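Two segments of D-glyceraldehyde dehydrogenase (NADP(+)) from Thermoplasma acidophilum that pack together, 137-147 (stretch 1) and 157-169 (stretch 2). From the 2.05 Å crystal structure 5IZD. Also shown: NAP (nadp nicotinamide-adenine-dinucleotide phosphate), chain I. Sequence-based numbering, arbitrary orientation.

Stretch 1 (137-147) VPYGIVVALTP
Stretch 2 (157-169) RKLAPALLTGNTV

A recurring solution in α/β folds is to run a helix back along a strand, end it at a glycine, and turn the chain so that it joins the same sheet as a parallel neighbour. These two segments of D-glyceraldehyde dehydrogenase illustrate the principle. The strand 141-145 and the helix 157-164 lie nearly antiparallel, at 171° between their N-to-C directions, with their axes 9.2 Å apart at closest approach. After the helix, strand 168-169 runs parallel to the first strand, Ile 141 paired with Thr 168 (CA to CA 5.2 Å) and Val 142 with Val 169 (4.9 Å between their CA atoms). Together the segments bury 562 Å², and three residues, Val 142, Lys 158 and Asn 167, cover the most.

Val 142 (phi/psi -98/129, chi1 t) sits where helix, turn and strand converge. Its N donates to Thr 168 O at 2.9 Å, almost linearly, while Thr 168 N donates to Gly 140 O at 3.1 Å; these two bonds set the parallel register. Val 169 CA lies 3.4 Å from Val 142 O in a CA-H...O contact. The Val 142 side chain shares a sheet face with Val 169, and its methyls fill the space beneath the helix: CG1 is 4.1 Å from Ala 162 CB, and CG2 is 3.4 Å from Asn 167 CB. The small side chain of Ala 162 points toward the strand. On the other face are Ile 141 (m, t) and Thr 168 (p), with Ile 141 CG1 3.8 Å from Thr 168 OG1.

Asn 167 (phi/psi -86/154, chi1 m, chi2 -85°) ties the turn to the start of the first strand. Its OD1 accepts from Gly 140 N at 3.0 Å and lies 3.4 Å from Pro 138 CB, while its ND2 donates back to Ala 162 O at 3.2 Å. An amide suits this place because it offers an acceptor to one segment and a donor to the helix end. That end is a Schellman motif: Gly 166 N bonds Leu 163 O and Asn 167 N bonds Ala 162 O, both at 3.0 Å. Gly 166 adopts 97/14, and a CB there would jam against the preceding carbonyl and come within 3.2 Å of Pro 138 CG. Pro 138, directed toward the turn, packs CG 3.5 Å from Gly 166 O. Gly 140, at 121/-110, likewise has a backbone that calls for glycine.

Lys 158 (m, t, t, m) covers the far end of the strand with its aliphatic chain. Its CB is 4.2 Å from Ala 144 CB, the short side chain that points toward the helix there; farther out, CD lies 3.9 Å from Thr 146 CG2 and CE 3.9 Å from Leu 145 O. A long methylene chain can thus be buried while NZ is hydrogen-bonded elsewhere in the structure. Just beyond the strand, Thr 146 O accepts a 2.8 Å hydrogen bond from O3B of NADP.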

ATOM      1  N   VAL A 137      -9.696   0.556 -12.676  1.00 29.41           N
ATOM      2  CA  VAL A 137     -10.038   0.796 -14.076  1.00 29.11           C
ATOM      3  C   VAL A 137     -10.345   2.305 -14.273  1.00 28.72           C
ATOM      4  O   VAL A 137     -10.756   2.969 -13.338  1.00 27.99           O
ATOM      5  CB  VAL A 137     -11.256  -0.017 -14.527  1.00 29.19           C
ATOM      6  CG1 VAL A 137     -10.974  -1.488 -14.468  1.00 29.53           C
ATOM      7  CG2 VAL A 137     -12.493   0.302 -13.715  1.00 28.87           C
ATOM      8  N   PRO A 138     -10.226   2.800 -15.495  1.00 28.83           N
ATOM      9  CA  PRO A 138     -10.573   4.226 -15.664  1.00 29.13           C
ATOM     10  C   PRO A 138     -12.064   4.506 -15.381  1.00 29.18           C
ATOM     11  O   PRO A 138     -12.893   3.601 -15.487  1.00 29.25           O
ATOM     12  CB  PRO A 138     -10.188   4.533 -17.134  1.00 29.38           C
ATOM     13  CG  PRO A 138      -9.795   3.252 -17.749  1.00 29.61           C
ATOM     14  CD  PRO A 138      -9.688   2.186 -16.714  1.00 29.30           C
ATOM     15  N   TYR A 139     -12.374   5.718 -14.957  1.00 29.59           N
ATOM     16  CA  TYR A 139     -13.783   6.202 -14.854  1.00 30.05           C
ATOM     17  C   TYR A 139     -14.422   6.318 -16.206  1.00 30.65           C
ATOM     18  O   TYR A 139     -15.631   6.188 -16.325  1.00 31.34           O
ATOM     19  CB  TYR A 139     -13.907   7.575 -14.162  1.00 30.15           C
ATOM     20  CG  TYR A 139     -13.827   7.505 -12.679  1.00 30.11           C
ATOM     21  CD1 TYR A 139     -12.613   7.421 -12.048  1.00 30.12           C
ATOM     22  CD2 TYR A 139     -14.975   7.506 -11.910  1.00 30.49           C
ATOM     23  CE1 TYR A 139     -12.539   7.325 -10.676  1.00 30.48           C
ATOM     24  CE2 TYR A 139     -14.928   7.412 -10.512  1.00 30.46           C
ATOM     25  CZ  TYR A 139     -13.709   7.287  -9.909  1.00 30.37           C
ATOM     26  OH  TYR A 139     -13.604   7.226  -8.560  1.00 31.06           O
ATOM     27  N   GLY A 140     -13.644   6.612 -17.233  1.00 30.81           N
ATOM     28  CA  GLY A 140     -14.241   6.831 -18.558  1.00 31.17           C
ATOM     29  C   GLY A 140     -13.937   8.195 -19.100  1.00 30.96           C
ATOM     30  O   GLY A 140     -12.798   8.421 -19.399  1.00 31.26           O
ATOM     31  N   ILE A 141     -14.933   9.084 -19.187  1.00 30.65           N
ATOM     32  CA  ILE A 141     -14.743  10.442 -19.680  1.00 30.95           C
ATOM     33  C   ILE A 141     -14.516  11.496 -18.611  1.00 30.19           C
ATOM     34  O   ILE A 141     -15.394  11.731 -17.775  1.00 30.67           O
ATOM     35  CB  ILE A 141     -15.925  10.919 -20.558  1.00 31.43           C
ATOM     36  CG1 ILE A 141     -16.145   9.887 -21.661  1.00 31.96           C
ATOM     37  CG2 ILE A 141     -15.613  12.305 -21.121  1.00 31.72           C
ATOM     38  CD1 ILE A 141     -17.466  10.039 -22.383  1.00 32.84           C
ATOM     39  N   VAL A 142     -13.324  12.080 -18.640  1.00 29.54           N
ATOM     40  CA  VAL A 142     -12.875  13.105 -17.695  1.00 28.88           C
ATOM     41  C   VAL A 142     -13.073  14.495 -18.363  1.00 28.88           C
ATOM     42  O   VAL A 142     -12.644  14.689 -19.503  1.00 29.18           O
ATOM     43  CB  VAL A 142     -11.364  12.894 -17.356  1.00 28.64           C
ATOM     44  CG1 VAL A 142     -10.777  14.066 -16.604  1.00 28.31           C
ATOM     45  CG2 VAL A 142     -11.137  11.601 -16.604  1.00 28.56           C
ATOM     46  N   VAL A 143     -13.722  15.408 -17.649  1.00 28.33           N
ATOM     47  CA  VAL A 143     -13.793  16.789 -17.998  1.00 28.47           C
ATOM     48  C   VAL A 143     -12.815  17.526 -17.084  1.00 28.04           C
ATOM     49  O   VAL A 143     -12.814  17.352 -15.794  1.00 27.41           O
ATOM     50  CB  VAL A 143     -15.215  17.357 -17.845  1.00 28.67           C
ATOM     51  CG1 VAL A 143     -15.194  18.871 -17.960  1.00 28.96           C
ATOM     52  CG2 VAL A 143     -16.158  16.762 -18.875  1.00 29.10           C
ATOM     53  N   ALA A 144     -11.933  18.268 -17.733  1.00 28.07           N
ATOM     54  CA  ALA A 144     -10.883  19.021 -17.063  1.00 28.02           C
ATOM     55  C   ALA A 144     -11.110  20.510 -17.260  1.00 28.44           C
ATOM     56  O   ALA A 144     -11.218  20.976 -18.405  1.00 28.66           O
ATOM     57  CB  ALA A 144      -9.524  18.639 -17.581  1.00 28.11           C
ATOM     58  N   LEU A 145     -11.281  21.226 -16.134  1.00 28.49           N
ATOM     59  CA  LEU A 145     -11.624  22.634 -16.129  1.00 29.07           C
ATOM     60  C   LEU A 145     -10.477  23.343 -15.438  1.00 28.99           C
ATOM     61  O   LEU A 145     -10.267  23.160 -14.214  1.00 28.91           O
ATOM     62  CB  LEU A 145     -12.948  22.908 -15.410  1.00 29.24           C
ATOM     63  CG  LEU A 145     -14.171  22.238 -15.999  1.00 29.59           C
ATOM     64  CD1 LEU A 145     -15.291  22.268 -14.970  1.00 29.65           C
ATOM     65  CD2 LEU A 145     -14.612  22.835 -17.285  1.00 30.43           C
ATOM     66  N   THR A 146      -9.711  24.129 -16.196  1.00 29.19           N
ATOM     67  CA  THR A 146      -8.468  24.717 -15.665  1.00 29.04           C
ATOM     68  C   THR A 146      -8.607  26.213 -15.422  1.00 29.15           C
ATOM     69  O   THR A 146      -9.383  26.914 -16.133  1.00 29.48           O
ATOM     70  CB  THR A 146      -7.205  24.389 -16.517  1.00 29.24           C
ATOM     71  OG1 THR A 146      -7.408  24.735 -17.877  1.00 29.64           O
ATOM     72  CG2 THR A 146      -6.940  22.913 -16.437  1.00 29.21           C
ATOM     73  N   PRO A 147      -7.892  26.711 -14.390  1.00 28.76           N
ATOM     74  CA  PRO A 147      -7.889  28.155 -14.107  1.00 28.84           C
ATOM     75  C   PRO A 147      -6.816  28.977 -14.881  1.00 29.12           C
ATOM     76  O   PRO A 147      -6.015  28.431 -15.650  1.00 29.25           O
ATOM     77  CB  PRO A 147      -7.620  28.191 -12.626  1.00 28.33           C
ATOM     78  CG  PRO A 147      -6.671  27.069 -12.442  1.00 28.19           C
ATOM     79  CD  PRO A 147      -7.027  25.990 -13.438  1.00 28.30           C
ATOM     80  N   ARG A 157      -1.114  19.067 -14.915  1.00 31.94           N
ATOM     81  CA  ARG A 157      -1.539  18.385 -13.682  1.00 32.87           C
ATOM     82  C   ARG A 157      -2.756  17.476 -13.857  1.00 31.95           C
ATOM     83  O   ARG A 157      -2.820  16.463 -13.220  1.00 32.22           O
ATOM     84  CB  ARG A 157      -1.851  19.406 -12.596  1.00 34.32           C
ATOM     85  CG  ARG A 157      -2.594  18.822 -11.395  1.00 35.98           C
ATOM     86  CD  ARG A 157      -2.767  19.882 -10.342  1.00 37.49           C
ATOM     87  NE  ARG A 157      -1.510  20.167  -9.706  1.00 39.34           N
ATOM     88  CZ  ARG A 157      -1.308  21.196  -8.886  1.00 41.19           C
ATOM     89  NH1 ARG A 157      -2.288  22.054  -8.594  1.00 40.79           N
ATOM     90  NH2 ARG A 157      -0.102  21.356  -8.356  1.00 42.53           N
ATOM     91  N   LYS A 158      -3.703  17.877 -14.682  1.00 31.41           N
ATOM     92  CA  LYS A 158      -4.925  17.169 -14.967  1.00 31.25           C
ATOM     93  C   LYS A 158      -4.837  16.180 -16.143  1.00 31.39           C
ATOM     94  O   LYS A 158      -5.314  15.039 -16.016  1.00 31.57           O
ATOM     95  CB  LYS A 158      -6.033  18.204 -15.200  1.00 31.63           C
ATOM     96  CG  LYS A 158      -6.248  18.996 -13.915  1.00 31.59           C
ATOM     97  CD  LYS A 158      -7.428  19.921 -13.966  1.00 31.92           C
ATOM     98  CE  LYS A 158      -7.406  20.907 -12.817  1.00 31.81           C
ATOM     99  NZ  LYS A 158      -7.637  20.230 -11.527  1.00 32.01           N
ATOM    100  N   LEU A 159      -4.208  16.569 -17.255  1.00 31.12           N
ATOM    101  CA  LEU A 159      -4.129  15.686 -18.438  1.00 31.17           C
ATOM    102  C   LEU A 159      -3.202  14.496 -18.214  1.00 30.23           C
ATOM    103  O   LEU A 159      -3.553  13.394 -18.571  1.00 30.19           O
ATOM    104  CB  LEU A 159      -3.662  16.401 -19.728  1.00 32.04           C
ATOM    105  CG  LEU A 159      -4.471  17.532 -20.347  1.00 32.65           C
ATOM    106  CD1 LEU A 159      -3.747  18.013 -21.567  1.00 33.39           C
ATOM    107  CD2 LEU A 159      -5.857  17.138 -20.743  1.00 33.03           C
ATOM    108  N   ALA A 160      -2.026  14.701 -17.643  1.00 29.55           N
ATOM    109  CA  ALA A 160      -1.095  13.552 -17.495  1.00 29.27           C
ATOM    110  C   ALA A 160      -1.677  12.377 -16.720  1.00 28.51           C
ATOM    111  O   ALA A 160      -1.687  11.260 -17.258  1.00 28.26           O
ATOM    112  CB  ALA A 160       0.262  13.956 -16.962  1.00 29.34           C
ATOM    113  N   PRO A 161      -2.233  12.625 -15.508  1.00 27.86           N
ATOM    114  CA  PRO A 161      -2.720  11.444 -14.779  1.00 27.55           C
ATOM    115  C   PRO A 161      -4.003  10.882 -15.376  1.00 27.52           C
ATOM    116  O   PRO A 161      -4.236   9.670 -15.295  1.00 27.60           O
ATOM    117  CB  PRO A 161      -3.009  11.969 -13.365  1.00 27.13           C
ATOM    118  CG  PRO A 161      -3.140  13.460 -13.512  1.00 27.08           C
ATOM    119  CD  PRO A 161      -2.241  13.822 -14.646  1.00 27.61           C
ATOM    120  N   ALA A 162      -4.865  11.744 -15.881  1.00 27.41           N
ATOM    121  CA  ALA A 162      -6.104  11.277 -16.509  1.00 27.60           C
ATOM    122  C   ALA A 162      -5.825  10.341 -17.676  1.00 28.03           C
ATOM    123  O   ALA A 162      -6.371   9.200 -17.748  1.00 27.88           O
ATOM    124  CB  ALA A 162      -7.003  12.447 -16.931  1.00 27.68           C
ATOM    125  N   LEU A 163      -4.913  10.782 -18.538  1.00 28.47           N
ATOM    126  CA  LEU A 163      -4.510   9.982 -19.684  1.00 29.05           C
ATOM    127  C   LEU A 163      -3.715   8.726 -19.317  1.00 28.97           C
ATOM    128  O   LEU A 163      -3.932   7.682 -19.896  1.00 29.42           O
ATOM    129  CB  LEU A 163      -3.725  10.850 -20.683  1.00 29.55           C
ATOM    130  CG  LEU A 163      -4.573  11.951 -21.346  1.00 29.95           C
ATOM    131  CD1 LEU A 163      -3.673  12.927 -22.126  1.00 30.37           C
ATOM    132  CD2 LEU A 163      -5.654  11.454 -22.297  1.00 30.30           C
ATOM    133  N   LEU A 164      -2.793   8.809 -18.363  1.00 28.58           N
ATOM    134  CA  LEU A 164      -1.968   7.670 -18.024  1.00 28.69           C
ATOM    135  C   LEU A 164      -2.865   6.534 -17.560  1.00 28.66           C
ATOM    136  O   LEU A 164      -2.679   5.387 -17.994  1.00 28.91           O
ATOM    137  CB  LEU A 164      -0.916   8.057 -16.980  1.00 28.37           C
ATOM    138  CG  LEU A 164       0.065   6.990 -16.493  1.00 28.56           C
ATOM    139  CD1 LEU A 164      -0.504   5.945 -15.503  1.00 28.17           C
ATOM    140  CD2 LEU A 164       0.695   6.326 -17.677  1.00 29.17           C
ATOM    141  N   THR A 165      -3.864   6.881 -16.731  1.00 28.35           N
ATOM    142  CA  THR A 165      -4.795   5.925 -16.195  1.00 28.38           C
ATOM    143  C   THR A 165      -5.828   5.378 -17.176  1.00 28.72           C
ATOM    144  O   THR A 165      -6.601   4.530 -16.801  1.00 28.81           O
ATOM    145  CB  THR A 165      -5.490   6.486 -14.927  1.00 27.81           C
ATOM    146  OG1 THR A 165      -6.110   7.727 -15.193  1.00 27.61           O
ATOM    147  CG2 THR A 165      -4.480   6.651 -13.818  1.00 27.67           C
ATOM    148  N   GLY A 166      -5.862   5.871 -18.417  1.00 29.39           N
ATOM    149  CA  GLY A 166      -6.721   5.293 -19.450  1.00 29.68           C
ATOM    150  C   GLY A 166      -8.065   6.000 -19.647  1.00 29.70           C
ATOM    151  O   GLY A 166      -8.922   5.434 -20.283  1.00 29.98           O
ATOM    152  N   ASN A 167      -8.248   7.212 -19.096  1.00 29.17           N
ATOM    153  CA  ASN A 167      -9.439   7.982 -19.309  1.00 29.16           C
ATOM    154  C   ASN A 167      -9.263   8.782 -20.577  1.00 29.50           C
ATOM    155  O   ASN A 167      -8.133   9.108 -20.935  1.00 29.58           O
ATOM    156  CB  ASN A 167      -9.721   8.955 -18.183  1.00 28.65           C
ATOM    157  CG  ASN A 167      -9.912   8.264 -16.835  1.00 28.23           C
ATOM    158  OD1 ASN A 167     -11.024   7.812 -16.493  1.00 28.23           O
ATOM    159  ND2 ASN A 167      -8.824   8.203 -16.034  1.00 27.85           N
ATOM    160  N   THR A 168     -10.376   9.115 -21.221  1.00 29.72           N
ATOM    161  CA  THR A 168     -10.363  10.040 -22.360  1.00 30.37           C
ATOM    162  C   THR A 168     -10.758  11.376 -21.793  1.00 30.06           C
ATOM    163  O   THR A 168     -11.348  11.430 -20.681  1.00 29.87           O
ATOM    164  CB  THR A 168     -11.332   9.638 -23.461  1.00 30.97           C
ATOM    165  OG1 THR A 168     -12.623   9.494 -22.894  1.00 31.02           O
ATOM    166  CG2 THR A 168     -10.908   8.318 -24.056  1.00 31.35           C
ATOM    167  N   VAL A 169     -10.412  12.450 -22.499  1.00 29.99           N
ATOM    168  CA  VAL A 169     -10.425  13.773 -21.890  1.00 29.66           C
ATOM    169  C   VAL A 169     -11.027  14.850 -22.819  1.00 29.96           C
ATOM    170  O   VAL A 169     -10.697  14.912 -24.018  1.00 30.44           O
ATOM    171  CB  VAL A 169      -9.007  14.250 -21.489  1.00 29.53           C
ATOM    172  CG1 VAL A 169      -9.040  15.683 -20.948  1.00 29.49           C
ATOM    173  CG2 VAL A 169      -8.330  13.308 -20.530  1.00 29.13           C
TER
HETATM  174  PA  NAP I 601     -13.273  30.195 -11.974  1.00 42.11           P
HETATM  175  O1A NAP I 601     -14.504  30.947 -12.373  1.00 46.04           O
HETATM  176  O2A NAP I 601     -13.364  29.253 -10.791  1.00 46.71           O
HETATM  177  O5B NAP I 601     -12.723  29.391 -13.285  1.00 38.53           O
HETATM  178  C5B NAP I 601     -12.115  28.080 -13.257  1.00 34.31           C
HETATM  179  C4B NAP I 601     -12.554  27.255 -14.481  1.00 32.31           C
HETATM  180  O4B NAP I 601     -13.949  26.914 -14.368  1.00 31.06           O
HETATM  181  C3B NAP I 601     -12.440  28.038 -15.805  1.00 32.09           C
HETATM  182  O3B NAP I 601     -12.122  27.116 -16.881  1.00 31.70           O
HETATM  183  C2B NAP I 601     -13.824  28.599 -15.981  1.00 32.28           C
HETATM  184  O2B NAP I 601     -14.109  29.032 -17.308  1.00 34.08           O
HETATM  185  C1B NAP I 601     -14.663  27.434 -15.529  1.00 30.88           C
HETATM  186  N9A NAP I 601     -16.055  27.751 -15.176  1.00 27.38           N
HETATM  187  C8A NAP I 601     -16.595  28.951 -14.825  1.00 26.94           C
HETATM  188  N7A NAP I 601     -17.887  28.865 -14.592  1.00 28.49           N
HETATM  189  C5A NAP I 601     -18.177  27.508 -14.776  1.00 28.35           C
HETATM  190  C6A NAP I 601     -19.359  26.775 -14.669  1.00 29.52           C
HETATM  191  N6A NAP I 601     -20.528  27.323 -14.314  1.00 31.70           N
HETATM  192  N1A NAP I 601     -19.316  25.450 -14.919  1.00 30.61           N
HETATM  193  C2A NAP I 601     -18.150  24.895 -15.298  1.00 28.96           C
HETATM  194  N3A NAP I 601     -16.977  25.526 -15.442  1.00 29.17           N
HETATM  195  C4A NAP I 601     -17.068  26.843 -15.147  1.00 27.12           C
HETATM  196  O3  NAP I 601     -12.137  31.268 -11.694  1.00 52.78           O
HETATM  197  PN  NAP I 601     -12.167  32.875 -11.785  1.00 70.41           P
HETATM  198  O1N NAP I 601     -12.391  33.310 -13.222  1.00 63.76           O
HETATM  199  O2N NAP I 601     -10.894  33.434 -11.199  1.00 67.93           O
HETATM  200  O5D NAP I 601     -13.382  33.291 -10.920  1.00 68.93           O
HETATM  201  P2B NAP I 601     -14.158  30.661 -17.619  1.00 28.93           P
HETATM  202  O1X NAP I 601     -14.568  30.791 -19.094  1.00 34.61           O
HETATM  203  O2X NAP I 601     -12.820  31.201 -17.430  1.00 27.51           O
HETATM  204  O3X NAP I 601     -15.177  31.312 -16.746  1.00 28.38           O